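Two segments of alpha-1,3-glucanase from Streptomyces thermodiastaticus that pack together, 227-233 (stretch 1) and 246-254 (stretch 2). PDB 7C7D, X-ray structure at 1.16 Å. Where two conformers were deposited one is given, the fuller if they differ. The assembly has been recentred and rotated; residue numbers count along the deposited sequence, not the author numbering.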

# COMPACT_ATOMS: atom_id res chain seq x y z
N ALA A 227 -9.47 -11.35 28.42
CA ALA A 227 -10.02 -10.09 28.92
C ALA A 227 -10.71 -9.31 27.82
O ALA A 227 -11.80 -8.76 28.03
CB ALA A 227 -8.91 -9.25 29.55
N PHE A 228 -10.10 -9.24 26.63
CA PHE A 228 -10.76 -8.55 25.52
C PHE A 228 -12.05 -9.25 25.15
O PHE A 228 -13.08 -8.60 24.90
CB PHE A 228 -9.83 -8.49 24.31
CG PHE A 228 -8.87 -7.33 24.33
CD1 PHE A 228 -8.04 -7.09 25.42
CD2 PHE A 228 -8.79 -6.47 23.24
CE1 PHE A 228 -7.16 -6.02 25.42
CE2 PHE A 228 -7.91 -5.40 23.24
CZ PHE A 228 -7.10 -5.17 24.33
N ARG A 229 -12.02 -10.58 25.11
CA ARG A 229 -13.22 -11.37 24.84
C ARG A 229 -14.31 -11.07 25.87
O ARG A 229 -15.47 -10.85 25.51
CB ARG A 229 -12.82 -12.84 24.87
CG ARG A 229 -13.80 -13.84 24.35
CD ARG A 229 -13.07 -15.18 24.32
NE ARG A 229 -13.92 -16.31 23.97
CZ ARG A 229 -13.62 -17.56 24.27
NH1 ARG A 229 -12.50 -17.83 24.94
NH2 ARG A 229 -14.43 -18.55 23.92
N ASP A 230 -13.94 -11.03 27.15
CA ASP A 230 -14.91 -10.75 28.20
C ASP A 230 -15.46 -9.34 28.09
O ASP A 230 -16.65 -9.11 28.32
CB ASP A 230 -14.27 -10.97 29.58
CG ASP A 230 -13.96 -12.43 29.86
OD1 ASP A 230 -14.53 -13.31 29.18
OD2 ASP A 230 -13.16 -12.69 30.78
N ALA A 231 -14.60 -8.36 27.76
CA ALA A 231 -15.07 -6.99 27.63
C ALA A 231 -16.05 -6.86 26.47
O ALA A 231 -17.08 -6.18 26.59
CB ALA A 231 -13.88 -6.04 27.45
N ILE A 232 -15.75 -7.50 25.34
CA ILE A 232 -16.64 -7.46 24.19
C ILE A 232 -18.01 -8.02 24.56
O ILE A 232 -19.05 -7.44 24.22
CB ILE A 232 -16.01 -8.20 23.00
CG1 ILE A 232 -14.82 -7.40 22.47
CG2 ILE A 232 -17.04 -8.45 21.89
CD1 ILE A 232 -13.96 -8.17 21.48
N ALA A 233 -18.03 -9.15 25.27
CA ALA A 233 -19.30 -9.74 25.69
C ALA A 233 -20.06 -8.82 26.63
O ALA A 233 -21.30 -8.78 26.60
CB ALA A 233 -19.06 -11.10 26.33
N ASP A 246 0.44 -1.64 26.58
CA ASP A 246 0.82 -2.68 25.64
C ASP A 246 0.11 -3.96 26.04
O ASP A 246 0.19 -4.38 27.20
CB ASP A 246 2.33 -2.91 25.66
CG ASP A 246 3.10 -1.74 25.07
OD1 ASP A 246 3.24 -1.67 23.82
OD2 ASP A 246 3.57 -0.89 25.84
N TYR A 247 -0.59 -4.58 25.09
CA TYR A 247 -1.44 -5.73 25.39
C TYR A 247 -1.07 -6.87 24.46
O TYR A 247 -1.20 -6.75 23.24
CB TYR A 247 -2.91 -5.39 25.17
CG TYR A 247 -3.37 -4.23 25.99
CD1 TYR A 247 -3.23 -2.92 25.54
CD2 TYR A 247 -3.96 -4.43 27.24
CE1 TYR A 247 -3.65 -1.85 26.30
CE2 TYR A 247 -4.39 -3.37 28.00
CZ TYR A 247 -4.23 -2.08 27.53
OH TYR A 247 -4.66 -1.03 28.30
N ARG A 248 -0.64 -7.99 25.02
CA ARG A 248 -0.38 -9.19 24.24
C ARG A 248 -1.71 -9.89 23.98
O ARG A 248 -2.45 -10.19 24.93
CB ARG A 248 0.57 -10.11 24.99
CG ARG A 248 0.86 -11.42 24.28
CD ARG A 248 2.20 -12.01 24.73
NE ARG A 248 2.14 -12.51 26.10
CZ ARG A 248 1.71 -13.72 26.43
NH1 ARG A 248 1.29 -14.57 25.50
NH2 ARG A 248 1.69 -14.09 27.71
N ILE A 249 -2.02 -10.13 22.71
CA ILE A 249 -3.23 -10.86 22.31
C ILE A 249 -2.77 -12.01 21.40
O ILE A 249 -2.54 -11.80 20.21
CB ILE A 249 -4.24 -9.96 21.58
CG1 ILE A 249 -4.63 -8.78 22.47
CG2 ILE A 249 -5.46 -10.76 21.15
CD1 ILE A 249 -5.64 -9.13 23.54
N THR A 250 -2.64 -13.21 21.96
CA THR A 250 -2.33 -14.35 21.11
C THR A 250 -3.42 -14.56 20.08
O THR A 250 -3.14 -14.84 18.91
CB THR A 250 -2.13 -15.62 21.94
OG1 THR A 250 -3.30 -15.87 22.73
CG2 THR A 250 -0.92 -15.49 22.84
N GLY A 251 -4.68 -14.38 20.48
CA GLY A 251 -5.78 -14.37 19.55
C GLY A 251 -6.15 -15.77 19.09
O GLY A 251 -5.58 -16.77 19.53
N PRO A 252 -7.13 -15.86 18.18
CA PRO A 252 -7.86 -14.74 17.61
C PRO A 252 -9.09 -14.41 18.44
O PRO A 252 -9.58 -15.24 19.21
CB PRO A 252 -8.32 -15.29 16.27
CG PRO A 252 -8.59 -16.74 16.56
CD PRO A 252 -7.58 -17.15 17.61
N LEU A 253 -9.59 -13.20 18.27
CA LEU A 253 -10.94 -12.85 18.70
C LEU A 253 -11.91 -13.22 17.59
O LEU A 253 -11.66 -12.94 16.41
CB LEU A 253 -11.04 -11.36 19.00
CG LEU A 253 -10.12 -10.82 20.10
CD1 LEU A 253 -10.14 -9.30 20.16
CD2 LEU A 253 -10.51 -11.41 21.46
N SER A 254 -13.01 -13.85 17.97
CA SER A 254 -14.13 -14.12 17.09
C SER A 254 -15.41 -13.71 17.81
O SER A 254 -15.38 -13.31 18.98
CB SER A 254 -14.14 -15.58 16.64
OG SER A 254 -14.35 -16.43 17.74

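A helix can pack against a neighbouring segment largely around one aromatic side chain, without a single hydrogen bond passing between the two. The contact between residues 227-233 and 246-254 of this alpha-1,3-glucanase is a compact example. The first stretch lies wholly within a helix, and three backbone hydrogen bonds run along the helix within the stretch, among them Ala 231 N to Ala 227 O at 2.8 Å and Ile 232 N to Phe 228 O at 2.9 Å. The side chains it turns toward its partner, Phe 228 and Ile 232, are hydrocarbon, and the second stretch, a strand end running on into loop, answers in kind. The buried surface is modest, 276 Å² summed over both sides, and Phe 228 contributes the largest share of any residue.

Aromatic packing comes first. Phe 228 and Tyr 247 form an offset edge-to-face pair, with ring centroids 5.7 Å apart and planes inclined at 65°. The edge of the phenylalanine is directed toward the face of the tyrosine, and the closest approach is 4.0 Å, from Phe 228 CE1 to Tyr 247 CD2. Such an arrangement brings the slightly positive hydrogens on the rim of one ring toward the electron-rich face of the other, a favourable alternative to stacking. The hydroxyl of Tyr 247 takes no part in it; its OH is hydrogen-bonded elsewhere in the structure, so the tyrosine can lend its ring to an apolar contact while its polar end is satisfied.

A second kind of interaction uses the face of the same phenylalanine ring. Ile 249 CD1 sits 3.8 Å from the centroid of the Phe 228 ring and only 16° off the ring normal, the geometry of a CH-pi contact. The nearest individual atoms, Phe 228 CD1 and Ile 249 CD1, are 3.7 Å apart, the closest pair across the interface. Tyr 247 and Ile 249, two residues apart in sequence, both direct their CA-to-CB bonds toward the helix, and the intervening Arg 248 makes no contact with it. One ring thus receives two neighbours in two different ways, at its edge and over a face.

The remaining contacts are plain van der Waals packing, centred on Leu 253. Its CD2 lies 4.1 Å from Phe 228 CB, and its CD1 lies 4.2 Å from Ile 232 CD1. Phe 228 and Ile 232 stand one helical turn apart, so their side chains emerge from a similar side of the helix and a single leucine can touch both. Leu 253 also reaches the backbone beside them, with CD2 4.0 Å from Arg 229 N; Arg 229 CA and Leu 253 CA, 6.7 Å apart, are the closest pair of CA atoms across the two stretches. Between the contacting residues Ile 249 and Leu 253, the loop stands off: Thr 250, Gly 251 and Pro 252, the last preceded by a cis peptide bond, make no contact with the helix.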